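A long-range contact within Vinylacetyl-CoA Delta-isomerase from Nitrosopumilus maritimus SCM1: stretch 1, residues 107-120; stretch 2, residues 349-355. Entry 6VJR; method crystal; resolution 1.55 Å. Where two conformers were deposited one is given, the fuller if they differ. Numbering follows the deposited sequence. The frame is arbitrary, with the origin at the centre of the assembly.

Stretch 1 (107-120) MNSLHSTTFEIDEK
Stretch 2, residues 349-355: KMKSGVY

What backbone shapes meet here? Residues 107-120 are helical throughout, while stretch 2 is a tight corner: a type I beta turn from Met350 to Gly353, closed by Gly353 N to Met350 O at 3.0 Å and, just outside it, by Met350 N to Val354 O at 2.8 Å. Lys351 (phi/psi -55/-38) and Ser352 (-72/-16) occupy the middle of the turn. Gly353 follows at 111/-22, where a CB would jam against the preceding carbonyl O, so glycine suits the position. The turn sits on the helix with Ser352 CA 5.1 Å from Ser112 CA, and the contact buries 511 Å² in all.

How does Ser352 fit so closely against the helix? Its CA-to-CB bond points toward stretch 1, and chi1 of 68° (p) places OG 2.8 Å from His111 ND1, in a hydrogen bond that either partner could donate. His111 adopts chi1 t (-173°) and chi2 -80°, which presents the edge of its ring to that hydroxyl. The small serine side chain also lets the backbones approach: Ser352 OG lies 3.3 Å from Ser112 CA, and Ser352 CB is 3.6 Å from Phe115 CB. Phe115, with chi1 t (-176°) and chi2 -82°, turns one ring face to the turn; Ser352 CA stands 4.0 Å from the centroid of the Phe115 ring, 18° off its normal, in a CH-pi contact.

What fills the apolar part of the contact? Val354, buried with chi1 66° (p), sets CG1 3.7 Å from Ser112 CB, CG2 3.4 Å from Asn108 OD1 and CB 3.8 Å from His111 ND1. The compact Ser112, chi1 66° (p), leaves its CB 4.0 Å from Met350 CB. Met350 coils through three m rotamers (-53°, -62°, -73°), bringing its CE to 4.2 Å from Glu116 OE2.

How do charge and water secure the exposed side? Lys351 has chi1 m (-67°) and then three t angles, an extended chain whose CB lies 3.8 Å from Phe115 CE1 and whose NZ reaches Glu119 OE1 at 3.1 Å, a hydrogen-bonded salt bridge. Glu119 meets it with chi1 and chi2 both t and chi3 45°. Glu116, m then t with chi3 56°, points its CA-to-CB bond sideways, but its end comes nearer the turn. There, water 1 donates to Glu116 OE2 and Ser112 O, both at 3.0 Å, and accepts from Ser352 N at 3.1 Å; water 2 donates to Glu116 OE2 at 2.8 Å and accepts from Lys351 N at 2.9 Å. The carboxylate thus serves two turn amides through water.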

# COMPACT_ATOMS: atom_id res chain seq x y z
N MET A 107 35.26 1.18 -6.79
CA MET A 107 36.57 0.56 -6.61
C MET A 107 36.42 -0.94 -6.34
O MET A 107 37.18 -1.77 -6.84
CB MET A 107 37.41 1.26 -5.54
CG MET A 107 37.81 2.63 -6.08
SD MET A 107 39.30 3.32 -5.40
CE MET A 107 38.54 3.60 -3.82
N ASN A 108 35.46 -1.27 -5.47
CA ASN A 108 35.21 -2.65 -5.13
C ASN A 108 34.81 -3.45 -6.39
O ASN A 108 35.28 -4.55 -6.60
CB ASN A 108 34.24 -2.74 -3.95
CG ASN A 108 34.99 -2.62 -2.63
OD1 ASN A 108 35.40 -3.61 -2.03
ND2 ASN A 108 35.20 -1.40 -2.17
N SER A 109 33.92 -2.89 -7.21
CA SER A 109 33.49 -3.55 -8.42
C SER A 109 34.61 -3.68 -9.46
O SER A 109 34.74 -4.70 -10.16
CB SER A 109 32.23 -2.86 -8.96
OG SER A 109 32.44 -1.52 -9.38
N LEU A 110 35.43 -2.63 -9.58
CA LEU A 110 36.57 -2.69 -10.49
C LEU A 110 37.61 -3.71 -10.07
O LEU A 110 38.25 -4.29 -10.94
CB LEU A 110 37.20 -1.32 -10.64
CG LEU A 110 36.44 -0.36 -11.53
CD1 LEU A 110 36.93 1.05 -11.29
CD2 LEU A 110 36.56 -0.76 -13.01
N HIS A 111 37.75 -3.94 -8.77
CA HIS A 111 38.78 -4.86 -8.32
C HIS A 111 38.54 -6.26 -8.92
O HIS A 111 39.44 -6.86 -9.51
CB HIS A 111 38.81 -4.90 -6.80
CG HIS A 111 39.93 -5.67 -6.22
ND1 HIS A 111 39.90 -7.04 -6.15
CD2 HIS A 111 41.12 -5.28 -5.70
CE1 HIS A 111 41.04 -7.46 -5.56
NE2 HIS A 111 41.80 -6.41 -5.28
N SER A 112 37.30 -6.74 -8.83
CA SER A 112 36.97 -8.06 -9.37
C SER A 112 36.87 -8.05 -10.90
O SER A 112 37.28 -9.00 -11.54
CB SER A 112 35.71 -8.63 -8.75
OG SER A 112 34.56 -7.89 -9.09
N THR A 113 36.31 -6.99 -11.48
CA THR A 113 36.07 -6.96 -12.91
C THR A 113 37.41 -6.91 -13.67
O THR A 113 37.60 -7.65 -14.63
CB THR A 113 35.17 -5.79 -13.29
OG1 THR A 113 33.94 -5.87 -12.57
CG2 THR A 113 34.89 -5.83 -14.78
N THR A 114 38.35 -6.05 -13.26
CA THR A 114 39.64 -5.94 -13.95
C THR A 114 40.37 -7.28 -13.94
O THR A 114 41.03 -7.64 -14.92
CB THR A 114 40.51 -4.85 -13.34
OG1 THR A 114 40.64 -5.06 -11.94
CG2 THR A 114 40.01 -3.46 -13.68
N PHE A 115 40.30 -8.00 -12.81
CA PHE A 115 40.91 -9.31 -12.69
C PHE A 115 40.40 -10.25 -13.77
O PHE A 115 41.19 -10.97 -14.41
CB PHE A 115 40.66 -9.84 -11.27
CG PHE A 115 41.35 -11.17 -11.01
CD1 PHE A 115 40.78 -12.36 -11.43
CD2 PHE A 115 42.53 -11.23 -10.29
CE1 PHE A 115 41.36 -13.56 -11.13
CE2 PHE A 115 43.13 -12.45 -10.02
CZ PHE A 115 42.54 -13.61 -10.44
N GLU A 116 39.08 -10.21 -14.00
CA GLU A 116 38.44 -11.12 -14.94
C GLU A 116 38.72 -10.71 -16.38
O GLU A 116 38.87 -11.59 -17.20
CB GLU A 116 36.97 -11.32 -14.62
CG GLU A 116 36.83 -12.12 -13.32
CD GLU A 116 35.43 -12.49 -12.87
OE1 GLU A 116 34.75 -13.12 -13.70
OE2 GLU A 116 35.07 -12.22 -11.69
N ILE A 117 38.80 -9.41 -16.69
CA ILE A 117 39.20 -9.00 -18.02
C ILE A 117 40.57 -9.58 -18.34
O ILE A 117 40.76 -10.14 -19.42
CB ILE A 117 39.23 -7.47 -18.15
CG1 ILE A 117 37.88 -6.83 -17.86
CG2 ILE A 117 39.75 -7.10 -19.54
CD1 ILE A 117 37.88 -5.32 -17.79
N ASP A 118 41.53 -9.42 -17.40
CA ASP A 118 42.91 -9.85 -17.59
C ASP A 118 43.00 -11.36 -17.77
O ASP A 118 43.79 -11.84 -18.60
CB ASP A 118 43.80 -9.41 -16.44
CG ASP A 118 44.03 -7.91 -16.32
OD1 ASP A 118 43.62 -7.15 -17.26
OD2 ASP A 118 44.64 -7.51 -15.30
N GLU A 119 42.21 -12.10 -16.99
CA GLU A 119 42.14 -13.55 -17.07
C GLU A 119 41.82 -13.98 -18.51
O GLU A 119 42.43 -14.91 -19.01
CB GLU A 119 41.16 -14.05 -16.01
CG GLU A 119 41.06 -15.56 -15.83
CD GLU A 119 40.06 -15.87 -14.71
OE1 GLU A 119 38.95 -15.26 -14.66
OE2 GLU A 119 40.42 -16.69 -13.86
N LYS A 120 40.90 -13.28 -19.18
CA LYS A 120 40.53 -13.64 -20.54
C LYS A 120 41.51 -13.07 -21.57
O LYS A 120 41.86 -13.77 -22.53
CB LYS A 120 39.11 -13.14 -20.82
CG LYS A 120 38.66 -13.45 -22.23
CD LYS A 120 37.25 -13.01 -22.55
CE LYS A 120 36.94 -13.28 -24.00
NZ LYS A 120 35.61 -12.74 -24.31
N LYS A 349 33.23 -14.42 -1.69
CA LYS A 349 34.52 -14.11 -2.31
C LYS A 349 34.52 -14.25 -3.83
O LYS A 349 34.13 -15.27 -4.38
CB LYS A 349 35.60 -14.97 -1.65
CG LYS A 349 37.06 -14.57 -1.95
CD LYS A 349 38.11 -15.54 -1.44
CE LYS A 349 38.31 -15.63 0.02
NZ LYS A 349 39.64 -16.22 0.25
N MET A 350 35.02 -13.19 -4.50
CA MET A 350 35.27 -13.21 -5.92
C MET A 350 36.65 -13.74 -6.26
O MET A 350 37.52 -13.83 -5.40
CB MET A 350 35.08 -11.81 -6.49
CG MET A 350 33.73 -11.25 -6.12
SD MET A 350 32.31 -12.19 -6.75
CE MET A 350 32.49 -11.69 -8.45
N LYS A 351 36.88 -14.03 -7.55
CA LYS A 351 38.19 -14.56 -7.95
C LYS A 351 39.35 -13.66 -7.52
O LYS A 351 40.43 -14.19 -7.22
CB LYS A 351 38.20 -14.79 -9.46
CG LYS A 351 37.29 -15.90 -9.97
CD LYS A 351 37.41 -16.01 -11.48
CE LYS A 351 36.47 -16.96 -12.09
NZ LYS A 351 36.67 -16.95 -13.54
N SER A 352 39.19 -12.33 -7.58
CA SER A 352 40.26 -11.39 -7.23
C SER A 352 40.58 -11.31 -5.73
O SER A 352 41.58 -10.71 -5.35
CB SER A 352 39.91 -10.01 -7.73
OG SER A 352 38.81 -9.47 -7.02
N GLY A 353 39.66 -11.82 -4.89
CA GLY A 353 39.80 -11.78 -3.45
C GLY A 353 38.81 -10.85 -2.76
O GLY A 353 38.58 -10.99 -1.55
N VAL A 354 38.27 -9.87 -3.51
CA VAL A 354 37.26 -8.98 -2.95
C VAL A 354 35.97 -9.76 -2.68
O VAL A 354 35.64 -10.69 -3.40
CB VAL A 354 36.99 -7.75 -3.86
CG1 VAL A 354 36.36 -8.14 -5.18
CG2 VAL A 354 36.16 -6.69 -3.18
N TYR A 355 35.24 -9.37 -1.64
CA TYR A 355 33.90 -9.89 -1.35
C TYR A 355 32.85 -9.03 -2.05
O TYR A 355 32.94 -7.79 -2.07
CB TYR A 355 33.64 -9.97 0.16
CG TYR A 355 34.17 -11.26 0.76
CD1 TYR A 355 35.53 -11.57 0.72
CD2 TYR A 355 33.31 -12.19 1.32
CE1 TYR A 355 35.99 -12.78 1.20
CE2 TYR A 355 33.76 -13.40 1.80
CZ TYR A 355 35.10 -13.70 1.74
OH TYR A 355 35.59 -14.88 2.21
O HOH W 1 37.28 -11.42 -9.84
O HOH W 2 34.65 -13.77 -9.42